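Local structure of amidohydrolase 3 domain-containing protein (Pyrococcus furiosus, 3ICJ) at residues W150-F164 against H171-L183. The protein is an uncharacterised zinc-binding member of the amidohydrolase family that probably hydrolyses carbon-nitrogen bonds other than peptide bonds. Residues are numbered along the deposited sequence; the frame is centred on the assembly and turned at random. Where two conformers were deposited one is given.
Sequences WPTREDLDVIDRPVF and HVAVMNSKMIDLL
I180 CD1 lies over one face of the R153 guanidinium, 3.5 Å from CZ, while S177 OG sits at its edge, in plane, taking a nearly straight hydrogen bond from NE (174°). R153 gets there by running extended from CG to NE, and NH1 goes on to the carbonyl of E193. The F164 ring has M179 CG at its edge; M175 CE and A173 CB approach it obliquely, CB 3.7 Å from CZ, and the F164 side chain also meets I210 of helix 200-214. At the edge of the W150 ring lies V172 CG1.

D157, in the same segment as R153, grips S177: its OD1 accepts from the backbone N of S177 at 2.9 Å and its OD2 from OG at 2.8 Å, both through syn lone pairs. The hydroxyl thus gives to an acid and receives from a guanidinium. Water 1 links D157 OD1 to the backbone N of K178.

The N176 amide is used at both ends. With CG in the position between its backbone N and carbonyl carbon (chi1 67°), ND2 donates close to its amide plane to R161 O at 3.0 Å and to L156 O at 3.3 Å. OD1 accepts from V163 N and M179 N, which arrive from opposite faces of the carbonyl. Replacing N176 with an alanine takes away both ends of the amide and is likely to leave V163 N and M179 N without this acceptor and R161 O and L156 O without this donor, so that the 156-163 loop is tied less firmly to the start of the helix. Further along, V174 CG1 packs on P151 CG and L156 CD1, and P162 rests on M179 SD and L182 CD1.

F164 and M175 form a non-hydrogen-bonded antiparallel pair in the hairpin of strands 163-167 and 172-175, away from the zinc site; where the second strand runs into helix 177-183, N176 takes the N-cap position, its OD1 receiving the capping bond from M179 N.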
ATOM      1  N   TRP A 150      31.657 -10.958  -6.093  1.00 37.61           N
ATOM      2  CA  TRP A 150      30.389 -11.391  -5.513  1.00 37.76           C
ATOM      3  C   TRP A 150      30.553 -11.706  -4.029  1.00 37.68           C
ATOM      4  O   TRP A 150      31.556 -12.314  -3.636  1.00 37.21           O
ATOM      5  CB  TRP A 150      29.879 -12.647  -6.211  1.00 35.95           C
ATOM      6  CG  TRP A 150      29.299 -12.444  -7.566  1.00 35.56           C
ATOM      7  CD1 TRP A 150      29.984 -12.361  -8.751  1.00 40.92           C
ATOM      8  CD2 TRP A 150      27.907 -12.343  -7.898  1.00 43.60           C
ATOM      9  NE1 TRP A 150      29.103 -12.189  -9.792  1.00 43.64           N
ATOM     10  CE2 TRP A 150      27.823 -12.173  -9.299  1.00 40.82           C
ATOM     11  CE3 TRP A 150      26.719 -12.358  -7.142  1.00 47.17           C
ATOM     12  CZ2 TRP A 150      26.596 -12.024  -9.968  1.00 46.20           C
ATOM     13  CZ3 TRP A 150      25.491 -12.209  -7.814  1.00 44.38           C
ATOM     14  CH2 TRP A 150      25.446 -12.045  -9.209  1.00 47.39           C
ATOM     15  N   PRO A 151      29.565 -11.310  -3.200  1.00 36.44           N
ATOM     16  CA  PRO A 151      29.558 -11.777  -1.812  1.00 33.22           C
ATOM     17  C   PRO A 151      29.142 -13.247  -1.778  1.00 35.53           C
ATOM     18  O   PRO A 151      28.382 -13.704  -2.645  1.00 37.20           O
ATOM     19  CB  PRO A 151      28.509 -10.885  -1.138  1.00 39.35           C
ATOM     20  CG  PRO A 151      27.548 -10.502  -2.246  1.00 40.82           C
ATOM     21  CD  PRO A 151      28.351 -10.540  -3.544  1.00 42.38           C
ATOM     22  N   THR A 152      29.674 -14.005  -0.830  1.00 32.54           N
ATOM     23  CA  THR A 152      29.312 -15.405  -0.726  1.00 37.62           C
ATOM     24  C   THR A 152      29.028 -15.792   0.704  1.00 36.04           C
ATOM     25  O   THR A 152      29.372 -15.063   1.653  1.00 33.77           O
ATOM     26  CB  THR A 152      30.429 -16.372  -1.246  1.00 36.06           C
ATOM     27  OG1 THR A 152      31.593 -16.246  -0.419  1.00 35.09           O
ATOM     28  CG2 THR A 152      30.775 -16.139  -2.710  1.00 38.41           C
ATOM     29  N   ARG A 153      28.437 -16.978   0.829  1.00 34.65           N
ATOM     30  CA  ARG A 153      28.187 -17.681   2.083  1.00 34.66           C
ATOM     31  C   ARG A 153      29.381 -17.666   3.037  1.00 36.68           C
ATOM     32  O   ARG A 153      29.214 -17.422   4.236  1.00 36.89           O
ATOM     33  CB  ARG A 153      27.791 -19.124   1.737  1.00 34.11           C
ATOM     34  CG  ARG A 153      27.546 -20.044   2.883  1.00 38.45           C
ATOM     35  CD  ARG A 153      27.668 -21.503   2.425  1.00 49.45           C
ATOM     36  NE  ARG A 153      27.146 -22.395   3.459  1.00 64.65           N
ATOM     37  CZ  ARG A 153      26.472 -23.526   3.246  1.00 65.92           C
ATOM     38  NH1 ARG A 153      26.205 -23.939   2.010  1.00 62.42           N
ATOM     39  NH2 ARG A 153      26.040 -24.238   4.285  1.00 55.38           N
ATOM     40  N   GLU A 154      30.571 -17.920   2.493  1.00 36.16           N
ATOM     41  CA  GLU A 154      31.819 -17.946   3.254  1.00 36.39           C
ATOM     42  C   GLU A 154      32.221 -16.573   3.844  1.00 37.50           C
ATOM     43  O   GLU A 154      32.680 -16.505   4.991  1.00 39.53           O
ATOM     44  CB  GLU A 154      32.943 -18.554   2.397  1.00 36.27           C
ATOM     45  CG  GLU A 154      34.350 -18.273   2.900  1.00 46.73           C
ATOM     46  CD  GLU A 154      35.330 -19.363   2.552  1.00 55.30           C
ATOM     47  OE1 GLU A 154      34.987 -20.243   1.725  1.00 54.55           O
ATOM     48  OE2 GLU A 154      36.444 -19.334   3.117  1.00 55.17           O
ATOM     49  N   ASP A 155      32.029 -15.494   3.085  1.00 36.65           N
ATOM     50  CA  ASP A 155      32.276 -14.125   3.592  1.00 41.21           C
ATOM     51  C   ASP A 155      31.363 -13.788   4.773  1.00 42.90           C
ATOM     52  O   ASP A 155      31.778 -13.126   5.727  1.00 42.58           O
ATOM     53  CB  ASP A 155      32.055 -13.084   2.486  1.00 38.26           C
ATOM     54  CG  ASP A 155      32.964 -13.300   1.286  1.00 38.74           C
ATOM     55  OD1 ASP A 155      34.195 -13.289   1.463  1.00 34.75           O
ATOM     56  OD2 ASP A 155      32.450 -13.476   0.159  1.00 35.58           O
ATOM     57  N   LEU A 156      30.120 -14.257   4.702  1.00 40.19           N
ATOM     58  CA  LEU A 156      29.109 -13.907   5.696  1.00 40.11           C
ATOM     59  C   LEU A 156      29.054 -14.891   6.863  1.00 44.14           C
ATOM     60  O   LEU A 156      28.352 -14.648   7.854  1.00 43.22           O
ATOM     61  CB  LEU A 156      27.734 -13.782   5.036  1.00 41.88           C
ATOM     62  CG  LEU A 156      27.632 -12.889   3.799  1.00 38.44           C
ATOM     63  CD1 LEU A 156      26.286 -13.088   3.146  1.00 41.90           C
ATOM     64  CD2 LEU A 156      27.846 -11.427   4.160  1.00 36.83           C
ATOM     65  N   ASP A 157      29.795 -15.996   6.751  1.00 40.98           N
ATOM     66  CA  ASP A 157      29.884 -16.969   7.843  1.00 44.89           C
ATOM     67  C   ASP A 157      30.674 -16.464   9.049  1.00 43.62           C
ATOM     68  O   ASP A 157      30.682 -17.124  10.089  1.00 46.64           O
ATOM     69  CB  ASP A 157      30.451 -18.309   7.357  1.00 46.67           C
ATOM     70  CG  ASP A 157      29.379 -19.242   6.814  1.00 47.88           C
ATOM     71  OD1 ASP A 157      28.177 -18.931   6.948  1.00 42.34           O
ATOM     72  OD2 ASP A 157      29.751 -20.291   6.249  1.00 51.94           O
ATOM     73  N   VAL A 158      31.333 -15.307   8.920  1.00 40.37           N
ATOM     74  CA  VAL A 158      31.992 -14.663  10.072  1.00 42.59           C
ATOM     75  C   VAL A 158      30.980 -14.059  11.076  1.00 39.90           C
ATOM     76  O   VAL A 158      31.304 -13.853  12.244  1.00 42.26           O
ATOM     77  CB  VAL A 158      33.093 -13.612   9.662  1.00 41.54           C
ATOM     78  CG1 VAL A 158      34.193 -14.255   8.805  1.00 36.84           C
ATOM     79  CG2 VAL A 158      32.480 -12.401   8.974  1.00 38.59           C
ATOM     80  N   ILE A 159      29.759 -13.800  10.608  1.00 43.52           N
ATOM     81  CA  ILE A 159      28.649 -13.281  11.429  1.00 41.71           C
ATOM     82  C   ILE A 159      27.875 -14.451  12.053  1.00 42.90           C
ATOM     83  O   ILE A 159      27.406 -15.339  11.335  1.00 39.75           O
ATOM     84  CB  ILE A 159      27.707 -12.408  10.556  1.00 41.10           C
ATOM     85  CG1 ILE A 159      28.494 -11.236   9.961  1.00 36.49           C
ATOM     86  CG2 ILE A 159      26.493 -11.919  11.356  1.00 38.12           C
ATOM     87  CD1 ILE A 159      28.029 -10.821   8.603  1.00 42.56           C
ATOM     88  N   ASP A 160      27.720 -14.452  13.378  1.00 44.43           N
ATOM     89  CA  ASP A 160      27.166 -15.638  14.062  1.00 48.42           C
ATOM     90  C   ASP A 160      25.621 -15.699  14.192  1.00 48.49           C
ATOM     91  O   ASP A 160      25.083 -16.383  15.077  1.00 51.97           O
ATOM     92  CB  ASP A 160      27.881 -15.900  15.402  1.00 45.49           C
ATOM     93  CG  ASP A 160      27.558 -14.862  16.470  1.00 54.93           C
ATOM     94  OD1 ASP A 160      26.932 -13.817  16.162  1.00 52.15           O
ATOM     95  OD2 ASP A 160      27.937 -15.101  17.639  1.00 61.65           O
ATOM     96  N   ARG A 161      24.915 -14.938  13.374  1.00 44.99           N
ATOM     97  CA  ARG A 161      23.490 -15.157  13.243  0.50 46.79           C
ATOM     98  C   ARG A 161      22.994 -15.178  11.811  1.00 44.09           C
ATOM     99  O   ARG A 161      23.754 -14.790  10.939  1.00 42.48           O
ATOM    100  CB  ARG A 161      22.704 -14.159  14.085  0.50 48.74           C
ATOM    101  CG  ARG A 161      22.764 -12.730  13.624  0.50 52.66           C
ATOM    102  CD  ARG A 161      22.391 -11.807  14.775  0.50 55.70           C
ATOM    103  NE  ARG A 161      23.412 -10.799  15.000  0.50 57.73           N
ATOM    104  CZ  ARG A 161      23.188  -9.494  14.975  0.50 58.32           C
ATOM    105  NH1 ARG A 161      24.182  -8.645  15.179  0.50 54.80           N
ATOM    106  NH2 ARG A 161      21.975  -9.035  14.756  0.50 54.00           N
ATOM    107  N   PRO A 162      21.764 -15.613  11.569  1.00 42.84           N
ATOM    108  CA  PRO A 162      21.310 -15.714  10.169  1.00 45.47           C
ATOM    109  C   PRO A 162      21.315 -14.371   9.457  1.00 42.42           C
ATOM    110  O   PRO A 162      21.005 -13.341  10.054  1.00 43.54           O
ATOM    111  CB  PRO A 162      19.877 -16.248  10.282  1.00 41.21           C
ATOM    112  CG  PRO A 162      19.860 -16.974  11.565  1.00 48.64           C
ATOM    113  CD  PRO A 162      20.767 -16.206  12.486  1.00 40.44           C
ATOM    114  N   VAL A 163      21.715 -14.405   8.194  1.00 43.44           N
ATOM    115  CA  VAL A 163      21.907 -13.209   7.389  1.00 39.14           C
ATOM    116  C   VAL A 163      21.266 -13.471   6.030  1.00 41.04           C
ATOM    117  O   VAL A 163      21.425 -14.553   5.473  1.00 45.41           O
ATOM    118  CB  VAL A 163      23.426 -12.886   7.263  1.00 39.69           C
ATOM    119  CG1 VAL A 163      23.709 -12.023   6.073  1.00 37.87           C
ATOM    120  CG2 VAL A 163      23.953 -12.204   8.547  1.00 34.71           C
ATOM    121  N   PHE A 164      20.518 -12.503   5.502  1.00 36.76           N
ATOM    122  CA  PHE A 164      19.878 -12.678   4.198  1.00 38.00           C
ATOM    123  C   PHE A 164      19.894 -11.319   3.516  1.00 39.03           C
ATOM    124  O   PHE A 164      19.241 -10.379   3.983  1.00 36.88           O
ATOM    125  CB  PHE A 164      18.447 -13.210   4.383  1.00 34.83           C
ATOM    126  CG  PHE A 164      17.706 -13.475   3.083  1.00 40.35           C
ATOM    127  CD1 PHE A 164      17.637 -14.758   2.565  1.00 36.70           C
ATOM    128  CD2 PHE A 164      17.065 -12.447   2.395  1.00 42.20           C
ATOM    129  CE1 PHE A 164      16.960 -15.014   1.378  1.00 43.73           C
ATOM    130  CE2 PHE A 164      16.384 -12.694   1.200  1.00 45.94           C
ATOM    131  CZ  PHE A 164      16.334 -13.978   0.693  1.00 38.05           C
ATOM    132  N   HIS A 171      16.328  -9.262  -7.441  1.00 41.09           N
ATOM    133  CA  HIS A 171      16.139 -10.493  -8.218  1.00 39.69           C
ATOM    134  C   HIS A 171      17.095 -11.598  -7.758  1.00 38.54           C
ATOM    135  O   HIS A 171      16.949 -12.749  -8.169  1.00 41.07           O
ATOM    136  CB  HIS A 171      16.279 -10.243  -9.734  1.00 42.47           C
ATOM    137  CG  HIS A 171      15.339  -9.204 -10.266  1.00 46.91           C
ATOM    138  ND1 HIS A 171      13.986  -9.219 -10.003  1.00 47.82           N
ATOM    139  CD2 HIS A 171      15.560  -8.119 -11.045  1.00 49.10           C
ATOM    140  CE1 HIS A 171      13.414  -8.184 -10.593  1.00 51.78           C
ATOM    141  NE2 HIS A 171      14.348  -7.501 -11.232  1.00 52.70           N
ATOM    142  N   VAL A 172      18.045 -11.240  -6.887  1.00 32.30           N
ATOM    143  CA  VAL A 172      19.088 -12.161  -6.365  1.00 36.94           C
ATOM    144  C   VAL A 172      19.307 -11.873  -4.865  1.00 37.77           C
ATOM    145  O   VAL A 172      19.159 -10.725  -4.433  1.00 41.14           O
ATOM    146  CB  VAL A 172      20.460 -11.991  -7.123  1.00 36.09           C
ATOM    147  CG1 VAL A 172      21.536 -12.951  -6.588  1.00 31.88           C
ATOM    148  CG2 VAL A 172      20.317 -12.155  -8.657  1.00 35.86           C
ATOM    149  N   ALA A 173      19.656 -12.893  -4.073  1.00 36.62           N
ATOM    150  CA  ALA A 173      20.050 -12.673  -2.685  1.00 34.11           C
ATOM    151  C   ALA A 173      21.223 -13.566  -2.287  1.00 38.04           C
ATOM    152  O   ALA A 173      21.403 -14.629  -2.863  1.00 39.27           O
ATOM    153  CB  ALA A 173      18.871 -12.904  -1.752  1.00 31.10           C
ATOM    154  N   VAL A 174      22.026 -13.112  -1.329  1.00 34.97           N
ATOM    155  CA  VAL A 174      23.077 -13.945  -0.733  1.00 39.99           C
ATOM    156  C   VAL A 174      22.750 -14.184   0.740  1.00 38.52           C
ATOM    157  O   VAL A 174      22.188 -13.307   1.413  1.00 35.34           O
ATOM    158  CB  VAL A 174      24.523 -13.356  -0.953  1.00 33.04           C
ATOM    159  CG1 VAL A 174      24.737 -12.052  -0.161  1.00 36.03           C
ATOM    160  CG2 VAL A 174      25.622 -14.395  -0.626  1.00 35.19           C
ATOM    161  N   MET A 175      23.082 -15.380   1.230  1.00 39.12           N
ATOM    162  CA  MET A 175      22.846 -15.736   2.630  1.00 43.23           C
ATOM    163  C   MET A 175      24.050 -16.479   3.233  1.00 46.55           C
ATOM    164  O   MET A 175      24.899 -16.997   2.495  1.00 44.42           O
ATOM    165  CB  MET A 175      21.518 -16.526   2.784  1.00 37.36           C
ATOM    166  CG  MET A 175      21.490 -17.921   2.133  1.00 47.56           C
ATOM    167  SD  MET A 175      19.824 -18.655   2.040  1.00 37.10           S
ATOM    168  CE  MET A 175      19.223 -17.879   0.567  1.00 38.06           C
ATOM    169  N   ASN A 176      24.150 -16.512   4.562  1.00 40.84           N
ATOM    170  CA  ASN A 176      25.186 -17.353   5.179  1.00 37.84           C
ATOM    171  C   ASN A 176      24.655 -18.764   5.479  1.00 40.14           C
ATOM    172  O   ASN A 176      23.498 -19.072   5.142  1.00 35.96           O
ATOM    173  CB  ASN A 176      25.841 -16.679   6.394  1.00 36.52           C
ATOM    174  CG  ASN A 176      24.897 -16.496   7.553  1.00 40.52           C
ATOM    175  OD1 ASN A 176      23.728 -16.906   7.507  1.00 34.03           O
ATOM    176  ND2 ASN A 176      25.399 -15.872   8.614  1.00 35.65           N
ATOM    177  N   SER A 177      25.500 -19.604   6.083  1.00 34.64           N
ATOM    178  CA  SER A 177      25.167 -21.008   6.365  1.00 39.43           C
ATOM    179  C   SER A 177      24.004 -21.200   7.330  1.00 38.80           C
ATOM    180  O   SER A 177      23.153 -22.067   7.097  1.00 44.41           O
ATOM    181  CB  SER A 177      26.394 -21.777   6.872  1.00 31.19           C
ATOM    182  OG  SER A 177      27.400 -21.798   5.874  1.00 37.89           O
ATOM    183  N   LYS A 178      23.967 -20.383   8.384  1.00 37.72           N
ATOM    184  CA  LYS A 178      22.881 -20.401   9.375  1.00 39.32           C
ATOM    185  C   LYS A 178      21.519 -20.188   8.717  1.00 39.93           C
ATOM    186  O   LYS A 178      20.563 -20.917   8.993  1.00 36.29           O
ATOM    187  CB  LYS A 178      23.107 -19.339  10.456  1.00 34.58           C
ATOM    188  CG  LYS A 178      24.039 -19.784  11.566  1.00 41.81           C
ATOM    189  CD  LYS A 178      23.959 -18.846  12.744  1.00 41.09           C
ATOM    190  CE  LYS A 178      24.403 -19.534  14.030  1.00 51.82           C
ATOM    191  NZ  LYS A 178      25.878 -19.678  14.103  1.00 53.69           N
ATOM    192  N   MET A 179      21.457 -19.205   7.822  1.00 40.59           N
ATOM    193  CA  MET A 179      20.253 -18.914   7.067  1.00 37.68           C
ATOM    194  C   MET A 179      19.894 -20.070   6.111  1.00 39.42           C
ATOM    195  O   MET A 179      18.731 -20.451   6.021  1.00 35.99           O
ATOM    196  CB  MET A 179      20.423 -17.587   6.315  1.00 41.63           C
ATOM    197  CG  MET A 179      19.137 -16.991   5.749  1.00 42.47           C
ATOM    198  SD  MET A 179      17.969 -16.385   6.998  1.00 39.91           S
ATOM    199  CE  MET A 179      16.592 -17.224   6.290  1.00 26.58           C
ATOM    200  N   ILE A 180      20.891 -20.630   5.423  1.00 41.02           N
ATOM    201  CA  ILE A 180      20.697 -21.794   4.536  1.00 39.05           C
ATOM    202  C   ILE A 180      20.068 -22.970   5.305  1.00 36.98           C
ATOM    203  O   ILE A 180      19.129 -23.618   4.810  1.00 34.66           O
ATOM    204  CB  ILE A 180      22.048 -22.245   3.873  1.00 39.11           C
ATOM    205  CG1 ILE A 180      22.443 -21.274   2.764  1.00 41.52           C
ATOM    206  CG2 ILE A 180      21.948 -23.649   3.275  1.00 37.02           C
ATOM    207  CD1 ILE A 180      23.906 -21.290   2.412  1.00 35.30           C
ATOM    208  N   ASP A 181      20.575 -23.207   6.519  1.00 37.48           N
ATOM    209  CA  ASP A 181      20.109 -24.289   7.401  1.00 37.31           C
ATOM    210  C   ASP A 181      18.651 -24.099   7.828  1.00 38.14           C
ATOM    211  O   ASP A 181      17.906 -25.076   7.982  1.00 34.46           O
ATOM    212  CB  ASP A 181      20.997 -24.403   8.656  1.00 39.32           C
ATOM    213  CG  ASP A 181      22.401 -24.957   8.364  1.00 43.90           C
ATOM    214  OD1 ASP A 181      22.661 -25.463   7.245  1.00 40.33           O
ATOM    215  OD2 ASP A 181      23.246 -24.902   9.288  1.00 42.74           O
ATOM    216  N   LEU A 182      18.251 -22.845   8.027  1.00 38.41           N
ATOM    217  CA  LEU A 182      16.870 -22.539   8.397  1.00 40.74           C
ATOM    218  C   LEU A 182      15.900 -22.735   7.232  1.00 39.76           C
ATOM    219  O   LEU A 182      14.745 -23.119   7.438  1.00 37.86           O
ATOM    220  CB  LEU A 182      16.743 -21.121   8.966  1.00 38.52           C
ATOM    221  CG  LEU A 182      17.371 -20.781  10.324  1.00 39.17           C
ATOM    222  CD1 LEU A 182      17.016 -19.344  10.694  1.00 37.46           C
ATOM    223  CD2 LEU A 182      16.947 -21.747  11.444  1.00 37.44           C
ATOM    224  N   LEU A 183      16.370 -22.493   6.011  1.00 37.93           N
ATOM    225  CA  LEU A 183      15.506 -22.579   4.825  1.00 39.27           C
ATOM    226  C   LEU A 183      15.235 -23.999   4.342  1.00 40.62           C
ATOM    227  O   LEU A 183      14.105 -24.314   3.971  1.00 40.64           O
ATOM    228  CB  LEU A 183      16.051 -21.719   3.669  1.00 37.77           C
ATOM    229  CG  LEU A 183      15.902 -20.192   3.766  1.00 46.36           C
ATOM    230  CD1 LEU A 183      16.439 -19.546   2.513  1.00 35.64           C
ATOM    231  CD2 LEU A 183      14.456 -19.769   3.943  1.00 43.83           C
TER
HETATM  232  O   HOH W   1      26.365 -19.198   9.084  1.00 38.67           O
HETATM  233  O   HOH W   2      27.172 -18.248  11.363  1.00 52.86           O